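Local coordinates for carbohydrate kinase, FGGY (Rhodospirillum rubrum, PDB 3IFR), which probably phosphorylates D-xylulose as a sugar kinase of the FGGY family, which belongs to the actin-like ATPase clan, at residues Trp75-Ile80 with Gly232-Leu237; Gly221-Glu226 with Leu237-Gly242; Leu262-Gly267 with Ala406-Thr411. All coordinates share one frame; numbering follows the deposited sequence.

Contact 1 (Trp75-Ile80 with Gly232-Leu237)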
# COMPACT_ATOMS: atom_id res chain seq x y z
N TRP A 75 -3.62 -19.44 24.69
CA TRP A 75 -2.62 -18.41 24.50
C TRP A 75 -1.22 -19.05 24.42
O TRP A 75 -0.64 -19.40 25.43
CB TRP A 75 -2.67 -17.44 25.69
CG TRP A 75 -1.74 -16.24 25.65
CD1 TRP A 75 -0.71 -15.95 26.52
CD2 TRP A 75 -1.77 -15.15 24.70
NE1 TRP A 75 -0.11 -14.75 26.17
CE2 TRP A 75 -0.75 -14.25 25.06
CE3 TRP A 75 -2.57 -14.86 23.60
CZ2 TRP A 75 -0.50 -13.08 24.34
CZ3 TRP A 75 -2.31 -13.70 22.89
CH2 TRP A 75 -1.30 -12.84 23.26
N ARG A 76 -0.66 -19.20 23.23
CA ARG A 76 0.72 -19.72 23.15
C ARG A 76 1.45 -19.11 21.95
O ARG A 76 1.92 -19.83 21.09
CB ARG A 76 0.71 -21.26 23.10
CG ARG A 76 -0.33 -21.81 22.13
CD ARG A 76 -0.50 -23.37 22.06
NE ARG A 76 -1.90 -23.68 21.76
CZ ARG A 76 -2.44 -23.67 20.54
NH1 ARG A 76 -3.72 -23.93 20.35
NH2 ARG A 76 -1.68 -23.40 19.48
N PRO A 77 1.51 -17.76 21.88
CA PRO A 77 2.12 -17.08 20.74
C PRO A 77 3.61 -17.35 20.65
O PRO A 77 4.29 -17.31 21.68
CB PRO A 77 1.86 -15.60 21.06
CG PRO A 77 1.61 -15.58 22.51
CD PRO A 77 0.81 -16.79 22.73
N GLY A 78 4.11 -17.60 19.44
CA GLY A 78 5.47 -18.06 19.24
C GLY A 78 6.33 -17.08 18.47
O GLY A 78 7.54 -17.27 18.35
N GLY A 79 5.70 -16.04 17.95
CA GLY A 79 6.40 -14.94 17.32
C GLY A 79 5.44 -13.82 16.97
O GLY A 79 4.24 -14.04 16.90
N ILE A 80 5.95 -12.62 16.77
CA ILE A 80 5.08 -11.50 16.37
C ILE A 80 5.75 -10.71 15.24
O ILE A 80 6.97 -10.54 15.24
CB ILE A 80 4.82 -10.56 17.54
CG1 ILE A 80 4.06 -9.33 17.08
CG2 ILE A 80 6.12 -10.14 18.16
CD1 ILE A 80 3.33 -8.66 18.17
N GLY A 232 1.50 -7.66 27.79
CA GLY A 232 1.01 -9.02 28.04
C GLY A 232 1.78 -10.10 27.27
O GLY A 232 1.76 -11.27 27.64
N LEU A 233 2.46 -9.72 26.19
CA LEU A 233 3.28 -10.67 25.43
C LEU A 233 4.27 -11.40 26.34
O LEU A 233 4.80 -10.82 27.30
CB LEU A 233 4.05 -9.97 24.30
CG LEU A 233 3.41 -9.88 22.90
CD1 LEU A 233 1.92 -10.03 22.92
CD2 LEU A 233 3.81 -8.63 22.05
N PRO A 234 4.52 -12.68 26.05
CA PRO A 234 5.48 -13.42 26.87
C PRO A 234 6.85 -12.78 26.78
O PRO A 234 7.23 -12.27 25.73
CB PRO A 234 5.53 -14.82 26.20
CG PRO A 234 4.30 -14.91 25.38
CD PRO A 234 3.94 -13.49 24.97
N THR A 235 7.57 -12.78 27.88
CA THR A 235 8.93 -12.27 27.85
C THR A 235 9.78 -13.04 26.83
O THR A 235 9.65 -14.25 26.68
CB THR A 235 9.54 -12.38 29.25
OG1 THR A 235 8.74 -11.62 30.17
CG2 THR A 235 10.96 -11.85 29.25
N GLY A 236 10.65 -12.35 26.10
CA GLY A 236 11.51 -13.06 25.16
C GLY A 236 10.88 -13.53 23.84
O GLY A 236 11.57 -14.06 23.01
N LEU A 237 9.58 -13.31 23.66
CA LEU A 237 8.94 -13.60 22.40
C LEU A 237 9.71 -13.08 21.19
O LEU A 237 9.97 -11.87 21.09
CB LEU A 237 7.56 -12.95 22.35
CG LEU A 237 6.71 -13.49 21.21
CD1 LEU A 237 6.42 -14.95 21.53
CD2 LEU A 237 5.37 -12.70 20.98
O HOH W 1 2.19 -14.14 27.90
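Gly232 and Trp75 meet through a water molecule that bridges the backbone carbonyl of one to the indole of the other. The water accepts from Trp75 NE1 at 2.9 Å, lying at the indole edge in the ring plane, and donates to Gly232 O. That carbonyl also receives a hydrogen bond from Lys67 NZ, so two donors grip it. Gly232 is where the chain leaves helix 225-231 with a positive phi (88°), a conformation in which a side chain would collide with the preceding carbonyl.

Leu233 follows, and its two methyls part to different neighbours. CD1 comes to the rim of the indole, near its plane, 4.1 Å from Trp75 CZ2, whereas CD2 touches Ile80 CD1 at 3.9 Å. Pro234 then meets Pro77 obliquely, with Pro234 CD 4.0 Å from Pro77 CG. Pro77 is thus shared: its CD sits 3.6 Å above the plane of the Trp75 ring, over the centre, while its CG faces Pro234. A type II beta turn from Pro234 to Leu237 next reverses the chain.

Leu237 carries the largest share of the packing. Its CG stands anti to the backbone N (chi1 -166°), 4.2 Å from Gly79 CA. Of the two methyls of Leu237, CD1 is 3.2 Å from Pro77 O, and CD2 lies 3.9 Å from Ile80 CG2.

The contact illustrates how the loop leading into strand 238-244 packs on residues of strand 77-84, its neighbour in the sheet. Helix 52-70 borders the apolar cluster, with Leu63 touching both Ile80 and Leu233 and Leu66 touching Trp75, while Ile10 of strand 8-14 reaches Trp75, Pro77 and Ile80.

Contact 2 (Gly221-Glu226 with Leu237-Gly242)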
# COMPACT_ATOMS: atom_id res chain seq x y z
N GLY A 221 14.56 -9.20 17.05
CA GLY A 221 14.97 -9.28 18.44
C GLY A 221 13.92 -10.00 19.24
O GLY A 221 13.16 -10.80 18.71
N ALA A 222 13.86 -9.74 20.53
CA ALA A 222 12.90 -10.41 21.38
C ALA A 222 12.18 -9.37 22.25
O ALA A 222 12.74 -8.33 22.55
CB ALA A 222 13.61 -11.41 22.25
N VAL A 223 10.94 -9.66 22.64
CA VAL A 223 10.17 -8.81 23.55
C VAL A 223 10.87 -8.75 24.89
O VAL A 223 11.17 -9.76 25.50
CB VAL A 223 8.73 -9.35 23.77
CG1 VAL A 223 8.03 -8.64 24.93
CG2 VAL A 223 7.89 -9.23 22.52
N THR A 224 11.11 -7.53 25.35
CA THR A 224 11.83 -7.30 26.58
C THR A 224 10.92 -7.43 27.79
O THR A 224 9.70 -7.62 27.68
CB THR A 224 12.38 -5.90 26.61
OG1 THR A 224 11.28 -4.99 26.49
CG2 THR A 224 13.34 -5.69 25.46
N ALA A 225 11.53 -7.30 28.95
CA ALA A 225 10.79 -7.42 30.17
C ALA A 225 9.86 -6.21 30.29
O ALA A 225 8.70 -6.38 30.51
CB ALA A 225 11.76 -7.54 31.37
N GLU A 226 10.35 -4.98 30.10
CA GLU A 226 9.46 -3.82 30.12
C GLU A 226 8.25 -4.01 29.16
O GLU A 226 7.09 -3.74 29.51
CB GLU A 226 10.23 -2.53 29.80
CG GLU A 226 11.10 -2.01 30.94
CD GLU A 226 10.25 -1.21 31.97
OE1 GLU A 226 8.99 -1.39 31.92
OE2 GLU A 226 10.83 -0.42 32.80
N LEU A 237 9.58 -13.31 23.66
CA LEU A 237 8.94 -13.60 22.40
C LEU A 237 9.71 -13.08 21.19
O LEU A 237 9.97 -11.87 21.09
CB LEU A 237 7.56 -12.95 22.35
CG LEU A 237 6.71 -13.49 21.21
CD1 LEU A 237 6.42 -14.95 21.53
CD2 LEU A 237 5.37 -12.70 20.98
N PRO A 238 10.03 -13.98 20.24
CA PRO A 238 10.69 -13.47 19.03
C PRO A 238 9.88 -12.41 18.27
O PRO A 238 8.68 -12.60 17.98
CB PRO A 238 10.86 -14.72 18.16
CG PRO A 238 10.86 -15.84 19.17
CD PRO A 238 9.86 -15.44 20.21
N VAL A 239 10.55 -11.33 17.93
CA VAL A 239 9.96 -10.31 17.09
C VAL A 239 10.69 -10.21 15.76
O VAL A 239 11.90 -10.03 15.73
CB VAL A 239 10.03 -8.94 17.76
CG1 VAL A 239 9.37 -7.89 16.87
CG2 VAL A 239 9.36 -9.00 19.14
N TYR A 240 9.95 -10.32 14.67
CA TYR A 240 10.50 -10.29 13.30
C TYR A 240 10.70 -8.88 12.78
O TYR A 240 10.32 -7.92 13.44
CB TYR A 240 9.59 -11.10 12.37
CG TYR A 240 9.77 -12.56 12.67
CD1 TYR A 240 8.98 -13.21 13.62
CD2 TYR A 240 10.85 -13.26 12.11
CE1 TYR A 240 9.20 -14.54 13.94
CE2 TYR A 240 11.08 -14.57 12.43
CZ TYR A 240 10.26 -15.21 13.34
OH TYR A 240 10.53 -16.52 13.63
N GLY A 241 11.35 -8.77 11.64
CA GLY A 241 11.50 -7.49 10.99
C GLY A 241 10.13 -6.87 10.76
O GLY A 241 9.16 -7.57 10.49
N GLY A 242 10.04 -5.55 10.87
CA GLY A 242 8.79 -4.89 10.50
C GLY A 242 8.51 -5.02 9.01
O GLY A 242 9.43 -5.11 8.18
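Gly221 pairs with Val239 in the hydrogen-bonded fashion of antiparallel strands. Gly221 N donates to Val239 O at 3.1 Å, and Val239 N returns a nearly straight bond to Gly221 O at 2.8 Å (173° at the hydrogen).

Ala222 faces Pro238 as a non-hydrogen-bonded pair, a position where the missing N-H of proline costs this pairing nothing. The Ala222 CA instead makes a CA-H...O contact with Leu237 O at 3.3 Å. The same carbonyl accepts from Val223 N at 2.9 Å and so continues the pairing past the end of strand 219-222.

Val223 supplies the apolar part of the contact mainly through CG2. This methyl is anti to the carbonyl carbon, beside the backbone N, which brings it 3.7 Å from Val239 CG2, the two side chains crossing at about a right angle. Val223 CG2 is also 3.7 Å from Leu237 CB.

Thr224 turns the chain into helix 225-231 as its N-cap, OG1 accepting from Ala227 N. The unit is two antiparallel neighbours joined by a short helix at the border of a mixed sheet, strand 219-222 being outermost within the chain. Strand 77-84 flanks strand 238-244 on its other side, Ile80 touching Val239, and helix 163-172 packs on Val239 through Asn168 and Thr172.

Contact 3 (Leu262-Gly267 with Ala406-Thr411)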
# COMPACT_ATOMS: atom_id res chain seq x y z
N LEU A 262 -1.63 -8.40 -7.80
CA LEU A 262 -2.82 -8.05 -7.05
C LEU A 262 -3.41 -6.77 -7.60
O LEU A 262 -2.71 -5.79 -7.90
CB LEU A 262 -2.51 -7.91 -5.54
CG LEU A 262 -3.74 -7.44 -4.76
CD1 LEU A 262 -4.78 -8.57 -4.74
CD2 LEU A 262 -3.43 -6.99 -3.37
N LEU A 263 -4.72 -6.77 -7.74
CA LEU A 263 -5.42 -5.58 -8.17
C LEU A 263 -6.39 -5.23 -7.07
O LEU A 263 -7.34 -5.97 -6.82
CB LEU A 263 -6.22 -5.89 -9.41
CG LEU A 263 -5.66 -5.71 -10.81
CD1 LEU A 263 -4.12 -5.70 -10.89
CD2 LEU A 263 -6.30 -6.81 -11.60
N LYS A 264 -6.18 -4.07 -6.45
CA LYS A 264 -6.85 -3.69 -5.22
C LYS A 264 -7.87 -2.63 -5.55
O LYS A 264 -7.51 -1.49 -5.85
CB LYS A 264 -5.82 -3.10 -4.25
CG LYS A 264 -6.11 -3.31 -2.79
CD LYS A 264 -4.81 -3.25 -1.95
CE LYS A 264 -5.11 -3.36 -0.45
NZ LYS A 264 -6.30 -2.54 -0.07
N PHE A 265 -9.14 -3.00 -5.54
CA PHE A 265 -10.20 -2.03 -5.82
C PHE A 265 -10.67 -1.30 -4.56
O PHE A 265 -11.79 -1.48 -4.09
CB PHE A 265 -11.36 -2.72 -6.54
CG PHE A 265 -10.99 -3.17 -7.91
CD1 PHE A 265 -11.27 -2.37 -9.01
CD2 PHE A 265 -10.31 -4.36 -8.10
CE1 PHE A 265 -10.91 -2.78 -10.25
CE2 PHE A 265 -9.95 -4.76 -9.33
CZ PHE A 265 -10.23 -3.98 -10.41
N GLY A 266 -9.77 -0.48 -4.01
CA GLY A 266 -10.03 0.35 -2.84
C GLY A 266 -10.45 1.75 -3.25
O GLY A 266 -10.66 2.04 -4.43
N GLY A 267 -10.58 2.64 -2.28
CA GLY A 267 -10.96 4.00 -2.58
C GLY A 267 -10.02 4.55 -3.61
O GLY A 267 -10.44 5.14 -4.61
N ALA A 406 -7.88 -10.10 -7.60
CA ALA A 406 -8.48 -8.85 -7.19
C ALA A 406 -8.99 -8.95 -5.76
O ALA A 406 -9.42 -10.01 -5.30
CB ALA A 406 -9.56 -8.41 -8.15
N SER A 407 -8.89 -7.86 -5.04
CA SER A 407 -9.33 -7.80 -3.66
C SER A 407 -9.99 -6.46 -3.41
O SER A 407 -10.05 -5.60 -4.31
CB SER A 407 -8.14 -7.93 -2.73
OG SER A 407 -7.48 -6.68 -2.68
N ASP A 408 -10.49 -6.28 -2.19
CA ASP A 408 -11.15 -5.05 -1.77
C ASP A 408 -12.54 -4.86 -2.33
O ASP A 408 -13.08 -5.73 -3.04
CB ASP A 408 -10.31 -3.82 -2.10
CG ASP A 408 -10.37 -2.77 -1.00
OD1 ASP A 408 -11.48 -2.49 -0.49
OD2 ASP A 408 -9.29 -2.26 -0.63
N GLY A 409 -13.09 -3.69 -2.03
CA GLY A 409 -14.49 -3.37 -2.23
C GLY A 409 -15.06 -3.60 -3.61
O GLY A 409 -16.17 -4.06 -3.74
N GLY A 410 -14.30 -3.27 -4.65
CA GLY A 410 -14.82 -3.37 -6.00
C GLY A 410 -15.13 -4.81 -6.38
O GLY A 410 -15.94 -5.06 -7.29
N THR A 411 -14.49 -5.76 -5.70
CA THR A 411 -14.76 -7.17 -5.99
C THR A 411 -16.20 -7.56 -5.68
O THR A 411 -16.68 -8.57 -6.13
CB THR A 411 -13.84 -8.12 -5.24
OG1 THR A 411 -14.00 -7.94 -3.83
CG2 THR A 411 -12.40 -7.89 -5.66
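Parallel pairing of two central strands, with Leu263 beside Ala406 and Lys264 beside Ser407, joins strands 260-265 and 403-407 in the mixed sheet of the C-terminal half. The strand order of that sheet is consistent with the ribonuclease H-like fold of the actin-like ATPase clan. Ser407 lies between two partners, as parallel geometry requires: Ser407 N donates to Leu263 O at 3.0 Å, and Ser407 O accepts from Phe265 N, also at 3.0 Å.

The strands then part, each in its own turn. Phe265 is the centre of an inverse gamma turn, and Phe265 O accepts from Gly410 N at 3.1 Å, in the carbonyl plane on a lone pair. Gly410 comes so close here that a side chain on it would clash with Phe265 CB. The Phe265 ring presents its edge to Ser407 O and Ala406 CB, the latter 3.9 Å from CE2, while Trp416 meets it edge-to-face.

On the opposite face from Ala406, Lys264 runs past Ser407, with Lys264 CG 3.6 Å from Ser407 OG. Its chain is extended until a bend at the end (chi4 -43°) sets Lys264 NZ 3.1 Å from Asp408 OD2. This salt bridge reaches the oxygen on its anti side, 18° out of the carboxylate plane. Asp408 CB lies 3.4 Å from Phe265 O. An alanine in place of Asp408 would probably leave the Lys264 ammonium without this carboxylate mate and its bent end freer to turn. Just beyond, the chain enters a 3-10 segment, whose first turn is closed by Thr411 N donating to Asp408 O at 3.0 Å.

Contacts 1 and 2 form one continuous patch, their centres about 9 Å apart. They share Leu237, and their segments alternate along the chain. Both reach the N-terminal sheet, in which strand 77-84 runs beside 238-244 and 219-222 closes the border; the probable bonds from Ile80 N to Pro238 O and from Gly236 N to Val223 O tie them together. Contact 3 comes later in sequence, about 33 Å from either by centres, in a second mixed sheet. The two sheets start with the same strand order, 3-2-1-4, consistent with the duplicated domains of actin-like ATPases, which in relatives flank the catalytic cleft.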